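Local coordinates for DUF416 domain-containing protein (Shewanella baltica, PDB 2Q9R) that is of unknown function but, as an all-helical member of the DUF416 family, binds benzoic acid in a pocket lined by both subunits of its dimer, at residues P33-F38 / D97-I102; P82-F87 / G91-M96; N130-I135 / H152-E157. One frame throughout, in Å; residues are numbered along the deposited sequence.

Contact 1: P33-F38 / D97-I102; sequences PNYQLF and DAVVAI. With BEZ (benzoic acid), chain E.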
loop_
_atom_site.group_PDB
_atom_site.type_symbol
_atom_site.label_atom_id
_atom_site.label_comp_id
_atom_site.label_asym_id
_atom_site.label_seq_id
_atom_site.Cartn_x
_atom_site.Cartn_y
_atom_site.Cartn_z
ATOM N N PRO A 33 -0.228 -13.053 7.337
ATOM C CA PRO A 33 -0.508 -11.883 8.187
ATOM C C PRO A 33 -1.942 -11.369 8.130
ATOM O O PRO A 33 -2.454 -10.829 9.111
ATOM C CB PRO A 33 0.464 -10.848 7.663
ATOM C CG PRO A 33 1.619 -11.667 7.154
ATOM C CD PRO A 33 0.961 -12.832 6.492
ATOM N N ASN A 34 -2.588 -11.527 6.983
ATOM C CA ASN A 34 -3.946 -11.111 6.853
ATOM C C ASN A 34 -4.832 -11.885 7.836
ATOM O O ASN A 34 -5.697 -11.314 8.492
ATOM C CB ASN A 34 -4.429 -11.331 5.422
ATOM C CG ASN A 34 -3.682 -10.492 4.387
ATOM O OD1 ASN A 34 -3.142 -9.403 4.667
ATOM N ND2 ASN A 34 -3.647 -11.011 3.161
ATOM N N TYR A 35 -4.634 -13.192 7.919
ATOM C CA TYR A 35 -5.441 -14.030 8.825
ATOM C C TYR A 35 -5.085 -13.675 10.265
ATOM O O TYR A 35 -5.960 -13.458 11.112
ATOM C CB TYR A 35 -5.287 -15.517 8.513
ATOM C CG TYR A 35 -6.225 -16.339 9.322
ATOM C CD1 TYR A 35 -5.935 -16.638 10.667
ATOM C CD2 TYR A 35 -7.429 -16.794 8.782
ATOM C CE1 TYR A 35 -6.787 -17.336 11.424
ATOM C CE2 TYR A 35 -8.298 -17.546 9.541
ATOM C CZ TYR A 35 -7.974 -17.812 10.854
ATOM O OH TYR A 35 -8.856 -18.517 11.598
ATOM N N GLN A 36 -3.790 -13.483 10.513
ATOM C CA GLN A 36 -3.326 -13.183 11.856
ATOM C C GLN A 36 -3.938 -11.877 12.361
ATOM O O GLN A 36 -4.394 -11.799 13.504
ATOM C CB GLN A 36 -1.800 -13.105 11.896
ATOM C CG GLN A 36 -1.131 -14.459 11.752
ATOM C CD GLN A 36 0.343 -14.346 11.519
ATOM O OE1 GLN A 36 0.790 -13.488 10.774
ATOM N NE2 GLN A 36 1.113 -15.235 12.128
ATOM N N LEU A 37 -3.925 -10.855 11.525
ATOM C CA LEU A 37 -4.440 -9.558 11.936
ATOM C C LEU A 37 -5.956 -9.651 12.215
ATOM O O LEU A 37 -6.436 -9.219 13.247
ATOM C CB LEU A 37 -4.141 -8.476 10.887
ATOM C CG LEU A 37 -4.526 -7.023 11.328
ATOM C CD1 LEU A 37 -3.799 -6.638 12.616
ATOM C CD2 LEU A 37 -4.314 -6.000 10.195
ATOM N N PHE A 38 -6.702 -10.211 11.273
ATOM C CA PHE A 38 -8.127 -10.378 11.444
ATOM C C PHE A 38 -8.468 -11.124 12.746
ATOM O O PHE A 38 -9.389 -10.754 13.484
ATOM C CB PHE A 38 -8.721 -11.108 10.245
ATOM C CG PHE A 38 -10.135 -11.573 10.476
ATOM C CD1 PHE A 38 -11.166 -10.658 10.493
ATOM C CD2 PHE A 38 -10.427 -12.908 10.700
ATOM C CE1 PHE A 38 -12.445 -11.060 10.694
ATOM C CE2 PHE A 38 -11.751 -13.318 10.919
ATOM C CZ PHE A 38 -12.747 -12.397 10.907
ATOM N N ASP A 97 -9.759 -15.549 2.448
ATOM C CA ASP A 97 -9.009 -15.842 1.235
ATOM C C ASP A 97 -7.714 -16.584 1.585
ATOM O O ASP A 97 -7.337 -17.502 0.896
ATOM C CB ASP A 97 -8.634 -14.544 0.489
ATOM C CG ASP A 97 -9.817 -13.815 -0.173
ATOM O OD1 ASP A 97 -10.959 -14.318 -0.232
ATOM O OD2 ASP A 97 -9.558 -12.711 -0.716
ATOM N N ALA A 98 -7.078 -16.174 2.680
ATOM C CA ALA A 98 -5.837 -16.787 3.176
ATOM C C ALA A 98 -6.038 -18.241 3.541
ATOM O O ALA A 98 -5.278 -19.098 3.108
ATOM C CB ALA A 98 -5.298 -16.054 4.383
ATOM N N VAL A 99 -7.064 -18.514 4.339
ATOM C CA VAL A 99 -7.319 -19.918 4.761
ATOM C C VAL A 99 -7.842 -20.720 3.560
ATOM O O VAL A 99 -7.409 -21.883 3.329
ATOM C CB VAL A 99 -8.193 -19.992 6.097
ATOM C CG1 VAL A 99 -9.486 -19.220 5.971
ATOM C CG2 VAL A 99 -8.459 -21.443 6.527
ATOM N N VAL A 100 -8.670 -20.096 2.717
ATOM C CA VAL A 100 -9.231 -20.822 1.565
ATOM C C VAL A 100 -8.139 -21.189 0.522
ATOM O O VAL A 100 -8.166 -22.278 -0.092
ATOM C CB VAL A 100 -10.422 -20.055 0.910
ATOM C CG1 VAL A 100 -10.728 -20.590 -0.474
ATOM C CG2 VAL A 100 -11.690 -20.077 1.824
ATOM N N ALA A 101 -7.171 -20.311 0.343
ATOM C CA ALA A 101 -5.972 -20.627 -0.483
ATOM C C ALA A 101 -5.209 -21.862 -0.003
ATOM O O ALA A 101 -4.818 -22.708 -0.783
ATOM C CB ALA A 101 -5.028 -19.417 -0.513
ATOM N N ILE A 102 -4.962 -21.924 1.297
ATOM C CA ILE A 102 -4.242 -23.037 1.869
ATOM C C ILE A 102 -5.069 -24.294 1.685
ATOM O O ILE A 102 -4.528 -25.335 1.261
ATOM C CB ILE A 102 -3.886 -22.791 3.361
ATOM C CG1 ILE A 102 -2.919 -21.601 3.452
ATOM C CG2 ILE A 102 -3.268 -24.044 3.950
ATOM C CD1 ILE A 102 -2.796 -20.953 4.852
HETATM C C BEZ E . -7.877 -4.227 7.045
HETATM O O1 BEZ E . -7.064 -3.425 6.482
HETATM O O2 BEZ E . -9.041 -3.875 7.408
HETATM C C1 BEZ E . -7.447 -5.629 7.307
HETATM C C2 BEZ E . -7.829 -6.277 8.506
HETATM C C3 BEZ E . -7.401 -7.586 8.720
HETATM C C4 BEZ E . -6.627 -8.235 7.763
HETATM C C5 BEZ E . -6.255 -7.583 6.585
HETATM C C6 BEZ E . -6.676 -6.264 6.341
#

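Contact 2: P82-F87 / G91-M96; sequences PEPADF and GVYPAM. With BEZ (benzoic acid), chain E.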
loop_
_atom_site.group_PDB
_atom_site.type_symbol
_atom_site.label_atom_id
_atom_site.label_comp_id
_atom_site.label_asym_id
_atom_site.label_seq_id
_atom_site.Cartn_x
_atom_site.Cartn_y
_atom_site.Cartn_z
ATOM N N PRO A 82 -13.686 -18.048 8.537
ATOM C CA PRO A 82 -14.829 -17.251 8.980
ATOM C C PRO A 82 -15.929 -17.042 7.896
ATOM O O PRO A 82 -15.704 -17.218 6.673
ATOM C CB PRO A 82 -14.184 -15.916 9.376
ATOM C CG PRO A 82 -13.022 -15.791 8.427
ATOM C CD PRO A 82 -12.511 -17.211 8.236
ATOM N N GLU A 83 -17.106 -16.677 8.390
ATOM C CA GLU A 83 -18.257 -16.355 7.570
ATOM C C GLU A 83 -18.387 -14.865 7.512
ATOM O O GLU A 83 -18.521 -14.238 8.549
ATOM C CB GLU A 83 -19.530 -16.897 8.195
ATOM C CG GLU A 83 -19.693 -18.403 8.105
ATOM C CD GLU A 83 -19.969 -18.906 6.690
ATOM O OE1 GLU A 83 -20.274 -18.103 5.774
ATOM O OE2 GLU A 83 -19.860 -20.133 6.497
ATOM N N PRO A 84 -18.400 -14.290 6.302
ATOM C CA PRO A 84 -18.536 -12.840 6.199
ATOM C C PRO A 84 -19.809 -12.278 6.806
ATOM O O PRO A 84 -19.794 -11.160 7.298
ATOM C CB PRO A 84 -18.451 -12.560 4.697
ATOM C CG PRO A 84 -18.431 -13.848 4.005
ATOM C CD PRO A 84 -18.244 -14.947 4.997
ATOM N N ALA A 85 -20.894 -13.052 6.823
ATOM C CA ALA A 85 -22.098 -12.608 7.516
ATOM C C ALA A 85 -21.845 -12.266 8.988
ATOM O O ALA A 85 -22.608 -11.497 9.598
ATOM C CB ALA A 85 -23.176 -13.659 7.422
ATOM N N ASP A 86 -20.794 -12.836 9.573
ATOM C CA ASP A 86 -20.623 -12.723 11.021
ATOM C C ASP A 86 -19.777 -11.536 11.446
ATOM O O ASP A 86 -19.655 -11.292 12.650
ATOM C CB ASP A 86 -20.014 -14.002 11.583
ATOM C CG ASP A 86 -20.972 -15.150 11.568
ATOM O OD1 ASP A 86 -22.188 -14.912 11.733
ATOM O OD2 ASP A 86 -20.494 -16.305 11.414
ATOM N N PHE A 87 -19.203 -10.816 10.471
ATOM C CA PHE A 87 -18.265 -9.709 10.743
ATOM C C PHE A 87 -18.553 -8.479 9.921
ATOM O O PHE A 87 -18.770 -8.591 8.735
ATOM C CB PHE A 87 -16.823 -10.162 10.471
ATOM C CG PHE A 87 -16.418 -11.313 11.323
ATOM C CD1 PHE A 87 -15.912 -11.093 12.598
ATOM C CD2 PHE A 87 -16.625 -12.612 10.896
ATOM C CE1 PHE A 87 -15.599 -12.136 13.422
ATOM C CE2 PHE A 87 -16.313 -13.683 11.728
ATOM C CZ PHE A 87 -15.789 -13.440 12.995
ATOM N N GLY A 91 -11.651 -7.082 7.123
ATOM C CA GLY A 91 -10.623 -8.124 7.256
ATOM C C GLY A 91 -11.117 -9.546 7.114
ATOM O O GLY A 91 -10.342 -10.461 6.763
ATOM N N VAL A 92 -12.398 -9.773 7.359
ATOM C CA VAL A 92 -12.957 -11.096 7.133
ATOM C C VAL A 92 -12.642 -11.587 5.715
ATOM O O VAL A 92 -12.369 -12.766 5.514
ATOM C CB VAL A 92 -14.484 -11.156 7.427
ATOM C CG1 VAL A 92 -15.294 -10.293 6.427
ATOM C CG2 VAL A 92 -14.951 -12.624 7.465
ATOM N N TYR A 93 -12.617 -10.671 4.736
ATOM C CA TYR A 93 -12.406 -11.055 3.362
ATOM C C TYR A 93 -10.988 -11.551 3.068
ATOM O O TYR A 93 -10.828 -12.661 2.584
ATOM C CB TYR A 93 -12.894 -9.961 2.406
ATOM C CG TYR A 93 -14.403 -9.756 2.500
ATOM C CD1 TYR A 93 -15.279 -10.678 1.956
ATOM C CD2 TYR A 93 -14.934 -8.660 3.172
ATOM C CE1 TYR A 93 -16.661 -10.536 2.063
ATOM C CE2 TYR A 93 -16.313 -8.490 3.256
ATOM C CZ TYR A 93 -17.171 -9.436 2.711
ATOM O OH TYR A 93 -18.538 -9.272 2.813
ATOM N N PRO A 94 -9.957 -10.741 3.332
ATOM C CA PRO A 94 -8.620 -11.321 3.165
ATOM C C PRO A 94 -8.291 -12.528 4.065
ATOM O O PRO A 94 -7.535 -13.421 3.640
ATOM C CB PRO A 94 -7.657 -10.137 3.421
ATOM C CG PRO A 94 -8.480 -9.000 3.913
ATOM C CD PRO A 94 -9.933 -9.313 3.685
ATOM N N ALA A 95 -8.820 -12.554 5.288
ATOM C CA ALA A 95 -8.626 -13.696 6.193
ATOM C C ALA A 95 -9.202 -14.968 5.581
ATOM O O ALA A 95 -8.526 -15.991 5.536
ATOM C CB ALA A 95 -9.245 -13.428 7.572
HETATM N N MSE A 96 -10.451 -14.888 5.113
HETATM C CA MSE A 96 -11.086 -15.991 4.427
HETATM C C MSE A 96 -10.275 -16.497 3.234
HETATM O O MSE A 96 -10.141 -17.710 3.035
HETATM C CB MSE A 96 -12.486 -15.575 3.970
HETATM C CG MSE A 96 -13.272 -16.674 3.341
HETATM SE SE MSE A 96 -14.969 -16.046 2.739
HETATM C CE MSE A 96 -15.063 -14.150 3.620
HETATM C C BEZ E . -7.877 -4.227 7.045
HETATM O O1 BEZ E . -7.064 -3.425 6.482
HETATM O O2 BEZ E . -9.041 -3.875 7.408
HETATM C C1 BEZ E . -7.447 -5.629 7.307
HETATM C C2 BEZ E . -7.829 -6.277 8.506
HETATM C C3 BEZ E . -7.401 -7.586 8.720
HETATM C C4 BEZ E . -6.627 -8.235 7.763
HETATM C C5 BEZ E . -6.255 -7.583 6.585
HETATM C C6 BEZ E . -6.676 -6.264 6.341
HETATM O O HOH W 1 -19.113 -8.813 5.739
#

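Contact 3: N130-I135 / H152-E157; sequences NYIEAI and HEVMEE. With BEZ (benzoic acid), chain B.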
loop_
_atom_site.group_PDB
_atom_site.type_symbol
_atom_site.label_atom_id
_atom_site.label_comp_id
_atom_site.label_asym_id
_atom_site.label_seq_id
_atom_site.Cartn_x
_atom_site.Cartn_y
_atom_site.Cartn_z
ATOM N N ASN A 130 -9.640 -6.524 -4.703
ATOM C CA ASN A 130 -10.868 -6.355 -3.922
ATOM C C ASN A 130 -10.657 -5.330 -2.831
ATOM O O ASN A 130 -11.538 -4.509 -2.562
ATOM C CB ASN A 130 -11.326 -7.664 -3.278
ATOM C CG ASN A 130 -11.898 -8.632 -4.260
ATOM O OD1 ASN A 130 -12.320 -8.266 -5.363
ATOM N ND2 ASN A 130 -11.903 -9.894 -3.879
ATOM N N TYR A 131 -9.461 -5.360 -2.251
ATOM C CA TYR A 131 -9.017 -4.374 -1.272
ATOM C C TYR A 131 -9.058 -2.974 -1.855
ATOM O O TYR A 131 -9.661 -2.088 -1.268
ATOM C CB TYR A 131 -7.604 -4.706 -0.775
ATOM C CG TYR A 131 -7.082 -3.748 0.269
ATOM C CD1 TYR A 131 -7.540 -3.812 1.564
ATOM C CD2 TYR A 131 -6.133 -2.775 -0.040
ATOM C CE1 TYR A 131 -7.088 -2.939 2.516
ATOM C CE2 TYR A 131 -5.662 -1.888 0.926
ATOM C CZ TYR A 131 -6.146 -1.999 2.206
ATOM O OH TYR A 131 -5.744 -1.176 3.213
ATOM N N ILE A 132 -8.444 -2.799 -3.027
ATOM C CA ILE A 132 -8.432 -1.511 -3.735
ATOM C C ILE A 132 -9.836 -1.092 -4.117
ATOM O O ILE A 132 -10.233 0.056 -3.896
ATOM C CB ILE A 132 -7.583 -1.582 -4.993
ATOM C CG1 ILE A 132 -6.096 -1.763 -4.624
ATOM C CG2 ILE A 132 -7.817 -0.333 -5.879
ATOM C CD1 ILE A 132 -5.189 -2.161 -5.766
ATOM N N GLU A 133 -10.602 -2.040 -4.645
ATOM C CA GLU A 133 -11.956 -1.740 -5.144
ATOM C C GLU A 133 -12.968 -1.507 -4.010
ATOM O O GLU A 133 -13.934 -0.762 -4.192
ATOM C CB GLU A 133 -12.442 -2.805 -6.129
ATOM C CG GLU A 133 -11.846 -2.724 -7.531
ATOM C CD GLU A 133 -11.918 -4.060 -8.267
ATOM O OE1 GLU A 133 -12.755 -4.895 -7.911
ATOM O OE2 GLU A 133 -11.112 -4.336 -9.164
ATOM N N ALA A 134 -12.718 -2.096 -2.844
ATOM C CA ALA A 134 -13.575 -1.944 -1.658
ATOM C C ALA A 134 -13.786 -0.485 -1.303
ATOM O O ALA A 134 -14.868 -0.049 -1.014
ATOM C CB ALA A 134 -12.936 -2.659 -0.455
ATOM N N ILE A 135 -12.696 0.253 -1.317
ATOM C CA ILE A 135 -12.687 1.648 -0.890
ATOM C C ILE A 135 -13.131 2.564 -2.045
ATOM O O ILE A 135 -14.008 3.414 -1.888
ATOM C CB ILE A 135 -11.245 1.968 -0.385
ATOM C CG1 ILE A 135 -10.884 3.472 -0.446
ATOM C CG2 ILE A 135 -10.284 1.141 -1.165
ATOM N N HIS A 152 -2.345 1.724 -8.223
ATOM C CA HIS A 152 -2.140 1.598 -6.792
ATOM C C HIS A 152 -0.911 0.740 -6.542
ATOM O O HIS A 152 -0.821 -0.339 -7.045
ATOM C CB HIS A 152 -3.338 0.924 -6.154
ATOM C CG HIS A 152 -4.580 1.762 -6.156
ATOM N ND1 HIS A 152 -5.266 2.062 -7.312
ATOM C CD2 HIS A 152 -5.269 2.345 -5.145
ATOM C CE1 HIS A 152 -6.292 2.838 -7.016
ATOM N NE2 HIS A 152 -6.320 3.023 -5.710
ATOM N N GLU A 153 0.029 1.245 -5.762
ATOM C CA GLU A 153 1.314 0.569 -5.596
ATOM C C GLU A 153 1.207 -0.888 -5.106
ATOM O O GLU A 153 1.985 -1.759 -5.526
ATOM C CB GLU A 153 2.188 1.397 -4.661
ATOM C CG GLU A 153 3.634 0.945 -4.560
ATOM C CD GLU A 153 4.459 1.222 -5.797
ATOM O OE1 GLU A 153 4.007 1.952 -6.715
ATOM O OE2 GLU A 153 5.598 0.708 -5.845
ATOM N N VAL A 154 0.255 -1.162 -4.228
ATOM C CA VAL A 154 0.074 -2.521 -3.750
ATOM C C VAL A 154 -0.217 -3.509 -4.899
ATOM O O VAL A 154 0.245 -4.652 -4.860
ATOM C CB VAL A 154 -1.013 -2.554 -2.647
ATOM C CG1 VAL A 154 -2.389 -2.379 -3.239
ATOM C CG2 VAL A 154 -0.923 -3.783 -1.809
HETATM N N MSE A 155 -0.970 -3.088 -5.924
HETATM C CA MSE A 155 -1.218 -4.001 -7.031
HETATM C C MSE A 155 0.033 -4.174 -7.901
HETATM O O MSE A 155 0.322 -5.272 -8.396
HETATM C CB MSE A 155 -2.385 -3.575 -7.917
HETATM C CG MSE A 155 -2.592 -4.547 -9.096
HETATM SE SE MSE A 155 -2.988 -6.370 -8.552
HETATM C CE MSE A 155 -4.519 -5.799 -8.251
ATOM N N GLU A 156 0.760 -3.095 -8.124
ATOM C CA GLU A 156 1.981 -3.168 -8.906
ATOM C C GLU A 156 2.971 -4.091 -8.213
ATOM O O GLU A 156 3.675 -4.833 -8.866
ATOM C CB GLU A 156 2.606 -1.772 -9.054
ATOM C CG GLU A 156 3.776 -1.722 -10.040
ATOM C CD GLU A 156 3.379 -2.179 -11.473
ATOM O OE1 GLU A 156 2.258 -1.816 -11.959
ATOM O OE2 GLU A 156 4.197 -2.912 -12.099
ATOM N N GLU A 157 3.016 -4.040 -6.885
ATOM C CA GLU A 157 3.861 -4.924 -6.085
ATOM C C GLU A 157 3.437 -6.376 -6.191
ATOM O O GLU A 157 4.268 -7.274 -6.324
ATOM C CB GLU A 157 3.879 -4.444 -4.630
ATOM C CG GLU A 157 4.836 -3.265 -4.474
ATOM C CD GLU A 157 4.987 -2.703 -3.057
ATOM O OE1 GLU A 157 4.475 -3.307 -2.081
ATOM O OE2 GLU A 157 5.646 -1.637 -2.921
HETATM C C BEZ B . -8.769 5.465 -4.773
HETATM O O1 BEZ B . -7.961 4.542 -4.431
HETATM O O2 BEZ B . -10.026 5.293 -4.806
HETATM C C1 BEZ B . -8.225 6.794 -5.169
HETATM C C2 BEZ B . -8.815 7.514 -6.235
HETATM C C3 BEZ B . -8.275 8.751 -6.581
HETATM C C4 BEZ B . -7.187 9.263 -5.878
HETATM C C5 BEZ B . -6.614 8.540 -4.829
HETATM C C6 BEZ B . -7.142 7.292 -4.455
#

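Contact 1: P33-F38 / D97-I102
With CG anti to the backbone N (chi1 -173°), Y35 carries its ring off helix 17-42 toward V99 of helix 92-111. V99 answers with CG1 set between its own N and carbonyl carbon (chi1 54°), which puts that methyl near the ring. The motif is a buried helix-helix packing inside an all-helical fold, close at one point and small in area, about 131 Å². The closest approach of the backbones is at Y35 and A98, whose CA atoms are 6.3 Å apart. Such nearness is possible because A98 presents no more than a methyl: its CB meets CB of Y35 at 4.2 Å. One residue on, V99 CG1 reaches CE2 of Y35 at 4.1 Å, coming obliquely to the ring. No hydrogen bond joins the segments, so apolar surfaces make the whole contact. The phenol OH is satisfied beyond it, by a hydrogen bond to the carbonyl of N80, which ties the ring's far end to the chain after helix 70-79. P47 and L50 of helix 47-62 also pack on Y35.

Other residues of 33-38 line the benzoic acid pocket. L37 lays CD2 3.8 Å from C3 of the ligand and also packs on F148 of the second subunit. N34 turns its amide to the C-terminal loop, OD1 bonded to S193 OG and ND2 to OD1 of N194, which fixes the amide's flip. Its backbone O already accepts F38 N at 3.2 Å. That same N34 O stands 3.3 Å from C4 of the ligand, almost in line with C1 and C4, the carboxyl group being at the other end of the ring.

Contact 2: P82-F87 / G91-M96
V92 CG2 is wedged among three residues of the loop 82-87: CG of P82, CA of P84 and CD2 of F87 each lie 3.8 Å from it. CG2 of V92 is anti to its backbone N, with CG1 (chi1 66°) between N and the carbonyl carbon, near P84 and over the rim of one face of the Y93 ring. Two more side chains flank P84. Y93 brings CE1 to 3.8 Å from CB of P84, while M96, a selenomethionine extended to SE and then bent back (chi3 -11°), lays CE only 3.4 Å from P84 CG. That is a tight carbon pair with a nearly eclipsed last torsion, so the exact place of the methyl is best taken with caution.

Around this shell, the loop is shaped by a short 3-10 turn at 84-86, in which D86 N bonds to E83 O at 2.9 Å and F87 N to P84 O. The loop thus folds back over the first turn of the helix it leads into, 92-111. F38 of helix 17-42 backs the contact: it packs on P82, V92 and A95, and its ring meets that of F87 edge-to-face. Toward the ligand, G91 CA approaches C2 of the benzoic acid at 3.6 Å; a CB there would run into the ring. P94 CG packs on the same ring.

One water bridges P84 O, 2.9 Å away, and Y93 OH, at 3.0 Å. Since no direct hydrogen bond crosses between the segments, the loop is held here by apolar fit, prolines and F87 against V92, Y93 and M96, and the water adds a polar link beside Y93.

Contact 3: N130-I135 / H152-E157
I132 grips H152 with both branches. CG1 is anti to the carbonyl carbon (chi1 -67°) and the chain runs on extended, so CD1 drives in between CB of H152 at 3.6 Å, CG1 of V154 at 3.8 Å and CB of M155, a selenomethionine. CG2 takes the other course: it sits 3.6 Å from the centroid of the H152 ring and 5° off the ring normal, a CH-pi contact over the middle of the face. H152 is the N-cap residue of helix 153-170, its carbonyl O accepting M155 N at 3.0 Å. CG of H152 lies anti to its carbonyl carbon (chi1 -69°), and the ring reaches the benzoic acid, where NE2 donates to O1 at 2.6 Å in an almost straight bond.

ND1 is bonded to the carbonyl of F148, whose ring also meets the imidazole edge-to-face. With both nitrogens engaged and one face covered, the ring's rotation is fixed. Replacing H152 with an alanine would probably leave O1 without this donor and uncover the methyl of I132. S136 OG is a second hydrogen-bond partner of the ligand. The site therefore pairs a short polar grip on the carboxyl group with an apolar methyl laid over one face of the imidazole.

Contacts 1 and 2 share helix 92-111; their centres are 10 Å apart and they touch through F38 and Y35 against A95, V92 and G91. Contact 2 falls within the stretch of chain that contact 1 spans, whereas contact 3 comes later, joining helices 120-136 and 153-170, its centre 17 Å from contact 1 and 18 Å from contact 2, without touching either. The ligand relates them across the dimer. Contacts 1 and 2 both line one benzoic acid, which is hydrogen-bonded to H152 and S136 of the second subunit; in contact 3, H152 holds another in the same way, with S136, just after 130-135, as the other partner. Each pocket thus depends on both chains, consistent with a binding site formed by dimerisation.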